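Local coordinates for protein PTS system, lactose-specific IIBC components (Streptococcus pneumoniae, PDB 3NBM) that probably relays a phosphoryl group, as the IIB domain of a lactose-specific phosphotransferase system, to the sugar taken up by the membrane component, at residues P61-R64 and S65-R68; V82-G86 and M87-H91. All coordinates share one frame; numbering follows the deposited sequence.

Interaction 1 (P61-R64 and S65-R68); sequences PQVR and SYYR
The contact between V63 and Y66 is a worked example of how a 3-10 turn brings residues three apart into touch. CB of V63 lies 3.8 Å from CD2 of the Y66 ring, and V63 CG1 reaches the same border of the ring a little farther off. The phenol is placed there because its CG stands anti to its own carbonyl carbon (chi1 -58°), which leans the ring back over the preceding turn. V63 O sits close to the ring plane at the edge, 3.5 Å from Y66 CD2, while S65 OG stands above one face, offset toward the rim.

Beneath these side chains runs the backbone. Y66 N donates to V63 O over 3.1 Å and Y67 N to R64 O over the same 3.1 Å, both i to i+3 bonds. One residue pair earlier, a water accepts from S65 N and makes a weak bond to Q62 O, bridging the two where no direct bond joins them.

Farther out, Y44 stacks on the Y66 ring and also touches V63, and R64 carries its guanidinium to the backbone oxygen of T84. The chemistry is thus divided: main-chain i to i+3 bonds make the tight winding that leads into helix 67-74, a water bridges one further pair, and the V63-Y66 pair adds an apolar contact, implying that the turn is wound by its own main chain, while the charged R64 is spent on tying it to the neighbouring loop.

Interaction 2 (V82-G86 and M87-H91); sequences VATRG and MEYIH
The Y89 ring meets T84 obliquely, with T84 OG1 3.4 Å from Y89 CD1, whereas the guanidinium of R85 has water 3 in its plane at one edge. The third flat group is the carboxylate of E88, whose side chain crosses that of T84 at about a right angle; its OE1 is presented to the backbone. There R85 N donates to E88 OE1 over 2.9 Å, a fairly straight bond (160° at the hydrogen) that meets the oxygen nearly along its C-O axis. The glutamate gets back to this N-H because its CG is anti to the backbone N (chi1 170°) and the chain beyond is extended; OE1 also lies 3.2 Å from T84 CA.

Two waters complete the grip on the carboxylate. Water 2 donates to E88 OE2 and A83 O, and water 3 donates to E88 OE1 and A83 O while accepting from R85 NH1, at 2.9 Å. The arginine and glutamate charges are linked through solvent, which would probably favour the ionised carboxylate. The buried hydroxyls find main-chain acceptors beyond the turn: T84 OG1 bonds to L59 O, and Y89 OH to T18 O.

The helical bonds begin at once, Y89 N to R85 O at 2.9 Å and I90 N to G86 O at 3.0 Å. R85 is the N-cap residue, and the side chain of E88, three positions on, accepts from its backbone N-H, the bond that forms one half of a capping box. The whole is a strand-to-helix turn of a parallel alpha/beta fold, passing from edge strand 80-83 into helix 86-93.

In the fold
Both interactions start helices just after neighbouring strands of the parallel sheet, 56-59 and 80-83, and they show two ways of doing so. Interaction 1 is a surface contact in which V63 is the buried member; interaction 2 is partly buried, with T84 and Y89 turned into the protein. The first winds up through 3-10 bonds, the second through the E88 carboxylate, which reaches back to the N-H of the N-cap residue, and direct alpha-helical bonding. They also touch: the R64 bond to T84 O joins them, and P61 packs against T84 and Y89. The two turns thus lie side by side at one end of the sheet, joined by polar and apolar contacts alike.

Interaction 1 (P61-R64 and S65-R68)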
loop_
_atom_site.group_PDB
_atom_site.type_symbol
_atom_site.label_atom_id
_atom_site.label_comp_id
_atom_site.label_asym_id
_atom_site.label_seq_id
_atom_site.Cartn_x
_atom_site.Cartn_y
_atom_site.Cartn_z
ATOM N N PRO A 61 -7.153 6.983 -0.725
ATOM C CA PRO A 61 -7.931 8.045 -0.084
ATOM C C PRO A 61 -9.350 7.646 0.264
ATOM O O PRO A 61 -9.830 7.993 1.337
ATOM C CB PRO A 61 -7.898 9.147 -1.147
ATOM C CG PRO A 61 -6.533 8.981 -1.752
ATOM C CD PRO A 61 -6.347 7.494 -1.852
ATOM N N GLN A 62 -9.993 6.901 -0.599
ATOM C CA GLN A 62 -11.402 6.607 -0.411
ATOM C C GLN A 62 -11.722 5.551 0.610
ATOM O O GLN A 62 -12.884 5.321 0.912
ATOM C CB GLN A 62 -12.035 6.309 -1.720
ATOM C CG GLN A 62 -12.111 7.593 -2.538
ATOM C CD GLN A 62 -12.215 7.318 -3.981
ATOM O OE1 GLN A 62 -11.331 6.651 -4.582
ATOM N NE2 GLN A 62 -13.298 7.839 -4.589
ATOM N N VAL A 63 -10.688 4.936 1.184
ATOM C CA VAL A 63 -10.853 4.014 2.318
ATOM C C VAL A 63 -10.133 4.496 3.579
ATOM O O VAL A 63 -9.942 3.736 4.520
ATOM C CB VAL A 63 -10.481 2.567 1.938
ATOM C CG1 VAL A 63 -11.508 2.036 0.981
ATOM C CG2 VAL A 63 -9.098 2.463 1.335
ATOM N N ARG A 64 -9.841 5.793 3.644
ATOM C CA ARG A 64 -9.228 6.387 4.840
ATOM C C ARG A 64 -10.058 6.186 6.101
ATOM O O ARG A 64 -9.495 6.050 7.188
ATOM C CB ARG A 64 -8.991 7.878 4.616
ATOM C CG ARG A 64 -8.189 8.548 5.716
ATOM C CD ARG A 64 -7.598 9.891 5.285
ATOM N NE ARG A 64 -8.650 10.829 4.851
ATOM C CZ ARG A 64 -8.991 11.113 3.603
ATOM N NH1 ARG A 64 -8.328 10.633 2.558
ATOM N NH2 ARG A 64 -10.015 11.930 3.402
ATOM N N SER A 65 -11.377 6.120 5.977
ATOM C CA SER A 65 -12.248 5.945 7.134
ATOM C C SER A 65 -12.057 4.617 7.863
ATOM O O SER A 65 -12.535 4.464 8.999
ATOM C CB SER A 65 -13.690 6.077 6.713
ATOM O OG SER A 65 -14.110 4.988 5.925
ATOM N N TYR A 66 -11.383 3.657 7.227
ATOM C CA TYR A 66 -11.112 2.364 7.865
ATOM C C TYR A 66 -9.750 2.300 8.574
ATOM O O TYR A 66 -9.379 1.243 9.081
ATOM C CB TYR A 66 -11.221 1.253 6.810
ATOM C CG TYR A 66 -12.569 1.186 6.132
ATOM C CD1 TYR A 66 -13.695 0.647 6.766
ATOM C CD2 TYR A 66 -12.738 1.660 4.838
ATOM C CE1 TYR A 66 -14.946 0.612 6.121
ATOM C CE2 TYR A 66 -13.970 1.604 4.206
ATOM C CZ TYR A 66 -15.068 1.084 4.844
ATOM O OH TYR A 66 -16.295 1.024 4.228
ATOM N N TYR A 67 -8.997 3.390 8.631
ATOM C CA TYR A 67 -7.666 3.354 9.202
ATOM C C TYR A 67 -7.619 2.795 10.629
ATOM O O TYR A 67 -6.824 1.908 10.912
ATOM C CB TYR A 67 -7.032 4.746 9.164
ATOM C CG TYR A 67 -5.661 4.802 9.789
ATOM C CD1 TYR A 67 -4.551 4.275 9.140
ATOM C CD2 TYR A 67 -5.486 5.318 11.054
ATOM C CE1 TYR A 67 -3.298 4.355 9.707
ATOM C CE2 TYR A 67 -4.254 5.330 11.648
ATOM C CZ TYR A 67 -3.160 4.884 10.962
ATOM O OH TYR A 67 -1.924 4.909 11.565
ATOM N N ARG A 68 -8.418 3.350 11.540
ATOM C CA ARG A 68 -8.356 2.920 12.936
ATOM C C ARG A 68 -8.669 1.446 13.078
ATOM O O ARG A 68 -7.973 0.727 13.819
ATOM C CB ARG A 68 -9.323 3.757 13.795
HETATM O O HOH W 1 -13.081 6.647 3.626
#

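Interaction 2 (V82-G86 and M87-H91)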
loop_
_atom_site.group_PDB
_atom_site.type_symbol
_atom_site.label_atom_id
_atom_site.label_comp_id
_atom_site.label_asym_id
_atom_site.label_seq_id
_atom_site.Cartn_x
_atom_site.Cartn_y
_atom_site.Cartn_z
ATOM N N VAL A 82 -0.638 2.398 6.619
ATOM C CA VAL A 82 -0.561 3.826 6.323
ATOM C C VAL A 82 -1.804 4.243 5.546
ATOM O O VAL A 82 -2.275 3.521 4.689
ATOM C CB VAL A 82 0.728 4.234 5.566
ATOM C CG1 VAL A 82 1.970 3.653 6.218
ATOM C CG2 VAL A 82 0.654 3.839 4.168
ATOM N N ALA A 83 -2.343 5.399 5.901
ATOM C CA ALA A 83 -3.467 5.999 5.177
ATOM C C ALA A 83 -2.990 7.183 4.370
ATOM O O ALA A 83 -2.050 7.859 4.776
ATOM C CB ALA A 83 -4.585 6.462 6.120
ATOM N N THR A 84 -3.650 7.431 3.248
ATOM C CA THR A 84 -3.285 8.519 2.357
ATOM C C THR A 84 -4.460 9.484 2.166
ATOM O O THR A 84 -5.635 9.167 2.416
ATOM C CB THR A 84 -2.832 7.990 0.975
ATOM O OG1 THR A 84 -3.908 7.309 0.328
ATOM C CG2 THR A 84 -1.603 7.058 1.131
ATOM N N ARG A 85 -4.100 10.668 1.693
ATOM C CA ARG A 85 -5.058 11.686 1.290
ATOM C C ARG A 85 -4.890 11.969 -0.204
ATOM O O ARG A 85 -3.889 11.601 -0.800
ATOM C CB ARG A 85 -4.899 12.908 2.210
ATOM C CG ARG A 85 -5.371 12.644 3.630
ATOM C CD ARG A 85 -4.868 13.675 4.635
ATOM N NE ARG A 85 -5.520 13.500 5.919
ATOM C CZ ARG A 85 -5.255 12.544 6.800
ATOM N NH1 ARG A 85 -4.314 11.649 6.552
ATOM N NH2 ARG A 85 -5.972 12.457 7.912
ATOM N N GLY A 86 -5.882 12.599 -0.813
ATOM C CA GLY A 86 -6.015 12.650 -2.280
ATOM C C GLY A 86 -4.838 13.203 -3.049
ATOM O O GLY A 86 -4.346 12.557 -3.939
HETATM N N MSE A 87 -4.368 14.400 -2.709
HETATM C CA MSE A 87 -3.280 15.019 -3.464
HETATM C C MSE A 87 -1.970 14.235 -3.301
HETATM O O MSE A 87 -1.260 13.964 -4.281
HETATM C CB MSE A 87 -3.157 16.490 -3.062
HETATM C CG MSE A 87 -4.395 17.324 -3.417
HETATM SE SE MSE A 87 -4.662 17.499 -5.338
HETATM C CE MSE A 87 -3.286 18.814 -5.642
ATOM N N GLU A 88 -1.673 13.845 -2.068
ATOM C CA GLU A 88 -0.546 12.978 -1.734
ATOM C C GLU A 88 -0.549 11.714 -2.594
ATOM O O GLU A 88 0.441 11.362 -3.239
ATOM C CB GLU A 88 -0.664 12.611 -0.233
ATOM C CG GLU A 88 0.274 11.535 0.278
ATOM C CD GLU A 88 -0.057 11.055 1.687
ATOM O OE1 GLU A 88 -1.264 11.034 2.079
ATOM O OE2 GLU A 88 0.914 10.695 2.396
ATOM N N TYR A 89 -1.663 11.009 -2.579
ATOM C CA TYR A 89 -1.773 9.737 -3.256
ATOM C C TYR A 89 -1.591 9.893 -4.769
ATOM O O TYR A 89 -0.856 9.139 -5.416
ATOM C CB TYR A 89 -3.123 9.105 -2.921
ATOM C CG TYR A 89 -3.342 7.763 -3.543
ATOM C CD1 TYR A 89 -2.956 6.616 -2.874
ATOM C CD2 TYR A 89 -3.939 7.611 -4.794
ATOM C CE1 TYR A 89 -3.155 5.379 -3.406
ATOM C CE2 TYR A 89 -4.124 6.365 -5.344
ATOM C CZ TYR A 89 -3.745 5.251 -4.625
ATOM O OH TYR A 89 -3.940 3.977 -5.131
ATOM N N ILE A 90 -2.292 10.869 -5.352
ATOM C CA ILE A 90 -2.224 11.057 -6.794
ATOM C C ILE A 90 -0.793 11.406 -7.215
ATOM O O ILE A 90 -0.296 10.880 -8.199
ATOM C CB ILE A 90 -3.281 12.077 -7.284
ATOM C CG1 ILE A 90 -4.687 11.485 -7.089
ATOM C CG2 ILE A 90 -2.999 12.480 -8.735
ATOM C CD1 ILE A 90 -5.006 10.207 -7.869
ATOM N N HIS A 91 -0.107 12.241 -6.450
ATOM C CA HIS A 91 1.296 12.513 -6.756
ATOM C C HIS A 91 2.148 11.260 -6.766
ATOM O O HIS A 91 2.977 11.066 -7.638
ATOM C CB HIS A 91 1.908 13.532 -5.787
ATOM C CG HIS A 91 1.499 14.935 -6.072
ATOM N ND1 HIS A 91 1.240 15.861 -5.083
ATOM C CD2 HIS A 91 1.278 15.567 -7.246
ATOM C CE1 HIS A 91 0.893 17.007 -5.640
ATOM N NE2 HIS A 91 0.905 16.853 -6.949
HETATM O O HOH W 2 0.545 8.858 4.298
HETATM O O HOH W 3 -2.179 11.070 4.683
#